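14L protein (Yaba-like disease virus, PDB 4EKX) probably binds and neutralises interleukin-18 as a viral IL-18-binding protein with an immunoglobulin-like beta-sandwich fold. Local coordinates at residues S33-I38 against P71-I76. The protein carries 2 engineered substitutions. Sequence-based numbering, arbitrary orientation.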
ATOM      1  N   SER D  33       8.619 -17.942  -0.721  1.00 34.08           N
ATOM      2  CA  SER D  33       8.755 -16.976  -1.799  1.00 32.21           C
ATOM      3  C   SER D  33       9.087 -15.624  -1.225  1.00 32.33           C
ATOM      4  O   SER D  33       8.615 -15.256  -0.158  1.00 34.48           O
ATOM      5  CB  SER D  33       7.482 -16.890  -2.641  1.00 39.83           C
ATOM      6  OG  SER D  33       6.373 -16.587  -1.823  1.00 44.00           O
ATOM      7  N   TYR D  34       9.934 -14.898  -1.929  1.00 29.81           N
ATOM      8  CA  TYR D  34      10.319 -13.587  -1.451  1.00 28.18           C
ATOM      9  C   TYR D  34      10.803 -12.742  -2.608  1.00 26.05           C
ATOM     10  O   TYR D  34      11.165 -13.275  -3.649  1.00 30.55           O
ATOM     11  CB  TYR D  34      11.371 -13.698  -0.330  1.00 30.33           C
ATOM     12  CG  TYR D  34      12.527 -14.658  -0.553  1.00 36.64           C
ATOM     13  CD1 TYR D  34      12.375 -16.030  -0.357  1.00 42.72           C
ATOM     14  CD2 TYR D  34      13.805 -14.183  -0.891  1.00 38.39           C
ATOM     15  CE1 TYR D  34      13.440 -16.897  -0.532  1.00 42.13           C
ATOM     16  CE2 TYR D  34      14.872 -15.047  -1.063  1.00 34.81           C
ATOM     17  CZ  TYR D  34      14.688 -16.400  -0.887  1.00 43.46           C
ATOM     18  OH  TYR D  34      15.754 -17.256  -1.055  1.00 44.58           O
ATOM     19  N   VAL D  35      10.785 -11.424  -2.426  1.00 25.97           N
ATOM     20  CA  VAL D  35      11.324 -10.507  -3.422  1.00 29.41           C
ATOM     21  C   VAL D  35      12.364  -9.579  -2.797  1.00 27.61           C
ATOM     22  O   VAL D  35      12.357  -9.324  -1.594  1.00 26.73           O
ATOM     23  CB  VAL D  35      10.223  -9.662  -4.104  1.00 26.05           C
ATOM     24  CG1 VAL D  35       9.268 -10.561  -4.912  1.00 26.33           C
ATOM     25  CG2 VAL D  35       9.451  -8.838  -3.068  1.00 29.56           C
ATOM     26  N   TYR D  36      13.283  -9.101  -3.624  1.00 26.17           N
ATOM     27  CA  TYR D  36      14.249  -8.094  -3.171  1.00 27.87           C
ATOM     28  C   TYR D  36      14.879  -7.426  -4.364  1.00 28.83           C
ATOM     29  O   TYR D  36      14.715  -7.869  -5.507  1.00 28.55           O
ATOM     30  CB  TYR D  36      15.348  -8.721  -2.319  1.00 26.51           C
ATOM     31  CG  TYR D  36      16.111  -9.803  -3.041  1.00 29.10           C
ATOM     32  CD1 TYR D  36      15.625 -11.119  -3.083  1.00 25.34           C
ATOM     33  CD2 TYR D  36      17.321  -9.522  -3.682  1.00 29.95           C
ATOM     34  CE1 TYR D  36      16.328 -12.120  -3.744  1.00 28.22           C
ATOM     35  CE2 TYR D  36      18.021 -10.520  -4.350  1.00 30.54           C
ATOM     36  CZ  TYR D  36      17.519 -11.819  -4.377  1.00 31.45           C
ATOM     37  OH  TYR D  36      18.198 -12.830  -5.028  1.00 32.21           O
ATOM     38  N   TRP D  37      15.632  -6.368  -4.083  1.00 28.02           N
ATOM     39  CA  TRP D  37      16.192  -5.542  -5.128  1.00 28.72           C
ATOM     40  C   TRP D  37      17.676  -5.834  -5.399  1.00 28.06           C
ATOM     41  O   TRP D  37      18.431  -6.203  -4.491  1.00 29.38           O
ATOM     42  CB  TRP D  37      15.997  -4.063  -4.758  1.00 24.76           C
ATOM     43  CG  TRP D  37      14.543  -3.628  -4.848  1.00 28.50           C
ATOM     44  CD1 TRP D  37      13.590  -3.698  -3.864  1.00 26.84           C
ATOM     45  CD2 TRP D  37      13.897  -3.091  -5.997  1.00 26.34           C
ATOM     46  NE1 TRP D  37      12.379  -3.220  -4.338  1.00 26.58           N
ATOM     47  CE2 TRP D  37      12.542  -2.846  -5.647  1.00 23.89           C
ATOM     48  CE3 TRP D  37      14.325  -2.790  -7.297  1.00 26.79           C
ATOM     49  CZ2 TRP D  37      11.633  -2.281  -6.539  1.00 28.65           C
ATOM     50  CZ3 TRP D  37      13.413  -2.248  -8.188  1.00 31.08           C
ATOM     51  CH2 TRP D  37      12.079  -2.001  -7.804  1.00 30.94           C
ATOM     52  N   ILE D  38      18.057  -5.685  -6.668  1.00 26.08           N
ATOM     53  CA  ILE D  38      19.454  -5.702  -7.094  1.00 29.65           C
ATOM     54  C   ILE D  38      19.696  -4.406  -7.860  1.00 33.35           C
ATOM     55  O   ILE D  38      18.937  -4.061  -8.775  1.00 33.30           O
ATOM     56  CB  ILE D  38      19.771  -6.917  -7.991  1.00 33.65           C
ATOM     57  CG1 ILE D  38      19.590  -8.220  -7.194  1.00 30.31           C
ATOM     58  CG2 ILE D  38      21.200  -6.803  -8.561  1.00 37.91           C
ATOM     59  CD1 ILE D  38      19.870  -9.512  -7.995  1.00 32.59           C
ATOM     60  N   PRO D  71       4.820 -11.574  -1.458  1.00 40.95           N
ATOM     61  CA  PRO D  71       6.011 -10.927  -0.908  1.00 35.68           C
ATOM     62  C   PRO D  71       6.167  -9.506  -1.451  1.00 32.29           C
ATOM     63  O   PRO D  71       5.774  -9.225  -2.583  1.00 35.39           O
ATOM     64  CB  PRO D  71       7.160 -11.814  -1.411  1.00 37.53           C
ATOM     65  CG  PRO D  71       6.595 -12.564  -2.575  1.00 39.73           C
ATOM     66  CD  PRO D  71       5.140 -12.761  -2.268  1.00 43.27           C
ATOM     67  N   ARG D  72       6.738  -8.623  -0.644  1.00 31.51           N
ATOM     68  CA  ARG D  72       6.920  -7.230  -1.050  1.00 30.15           C
ATOM     69  C   ARG D  72       8.270  -6.681  -0.588  1.00 29.02           C
ATOM     70  O   ARG D  72       8.715  -6.961   0.524  1.00 33.81           O
ATOM     71  CB  ARG D  72       5.794  -6.357  -0.484  1.00 28.03           C
ATOM     72  CG  ARG D  72       5.884  -4.887  -0.906  1.00 30.77           C
ATOM     73  CD  ARG D  72       4.664  -4.098  -0.446  1.00 36.65           C
ATOM     74  NE  ARG D  72       4.863  -2.658  -0.613  1.00 33.20           N
ATOM     75  CZ  ARG D  72       3.931  -1.742  -0.380  1.00 37.21           C
ATOM     76  NH1 ARG D  72       2.715  -2.106   0.013  1.00 45.26           N
ATOM     77  NH2 ARG D  72       4.213  -0.456  -0.547  1.00 36.49           N
ATOM     78  N   ALA D  73       8.915  -5.908  -1.454  1.00 26.66           N
ATOM     79  CA  ALA D  73      10.097  -5.159  -1.047  1.00 26.17           C
ATOM     80  C   ALA D  73      10.010  -3.775  -1.646  1.00 22.89           C
ATOM     81  O   ALA D  73       9.861  -3.638  -2.862  1.00 28.96           O
ATOM     82  CB  ALA D  73      11.379  -5.864  -1.496  1.00 26.51           C
ATOM     83  N   ASP D  74      10.099  -2.754  -0.802  1.00 30.20           N
ATOM     84  CA  ASP D  74      10.163  -1.382  -1.304  1.00 28.82           C
ATOM     85  C   ASP D  74      11.620  -0.909  -1.359  1.00 31.19           C
ATOM     86  O   ASP D  74      12.435  -1.218  -0.472  1.00 32.50           O
ATOM     87  CB  ASP D  74       9.340  -0.416  -0.443  1.00 32.05           C
ATOM     88  CG  ASP D  74       7.834  -0.673  -0.522  1.00 35.93           C
ATOM     89  OD1 ASP D  74       7.384  -1.473  -1.372  1.00 31.84           O
ATOM     90  OD2 ASP D  74       7.098  -0.052   0.273  1.00 37.94           O
ATOM     91  N   LEU D  75      11.933  -0.153  -2.405  1.00 31.75           N
ATOM     92  CA  LEU D  75      13.249   0.459  -2.535  1.00 28.85           C
ATOM     93  C   LEU D  75      13.057   1.972  -2.440  1.00 33.06           C
ATOM     94  O   LEU D  75      12.239   2.555  -3.160  1.00 34.28           O
ATOM     95  CB  LEU D  75      13.895   0.058  -3.862  1.00 29.48           C
ATOM     96  CG  LEU D  75      15.330   0.547  -4.102  1.00 32.23           C
ATOM     97  CD1 LEU D  75      16.314  -0.143  -3.153  1.00 33.30           C
ATOM     98  CD2 LEU D  75      15.723   0.300  -5.555  1.00 42.55           C
ATOM     99  N   ILE D  76      13.785   2.592  -1.520  1.00 35.10           N
ATOM    100  CA  ILE D  76      13.614   4.012  -1.245  1.00 33.82           C
ATOM    101  C   ILE D  76      14.875   4.740  -1.675  1.00 33.25           C
ATOM    102  O   ILE D  76      15.975   4.386  -1.250  1.00 37.55           O
ATOM    103  CB  ILE D  76      13.354   4.293   0.256  1.00 41.08           C
ATOM    104  CG1 ILE D  76      12.100   3.569   0.737  1.00 42.09           C
ATOM    105  CG2 ILE D  76      13.224   5.796   0.516  1.00 40.07           C
ATOM    106  CD1 ILE D  76      12.373   2.211   1.308  1.00 45.10           C
TER
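The indole N-H of W37 donates a hydrogen bond to the backbone O of A73, with NE1 to O at 2.9 Å and an N-H...O angle of 162°. The oxygen lies close to the indole plane, but NE1 sits well above the A73 carbonyl plane. CG of W37 is anti to its own carbonyl carbon (chi1 -71°), on a CB that points toward strand 72-76, and this sets the indole against A73 and L75. L75 covers one face of the same indole. Its CB forms a CH-pi contact 3.6 Å from the centre of the five-membered ring, and its CD2 lies 3.8 Å from W37 CE3. A73 CB touches both W37 CD1 and V35 CG2, each at 3.9 Å. V35 CG2 also presses on the backbone, 3.4 Å from A73 N. At the start of the contact P71 CB rests 3.6 Å from Y34 CA. Y34 and Y36 point away, and their hydroxyls hydrogen-bond to the backbone of another protein's chain. Strands 34-38 and 72-76 run roughly parallel, at 19°, but belong to opposite sheets of the sandwich. Their facing side chains form part of its core. W37 also packs on L21 and C23 of strand 18-26, and C23 is disulfide-bonded to C91 of strand 89-94, on which V35 packs.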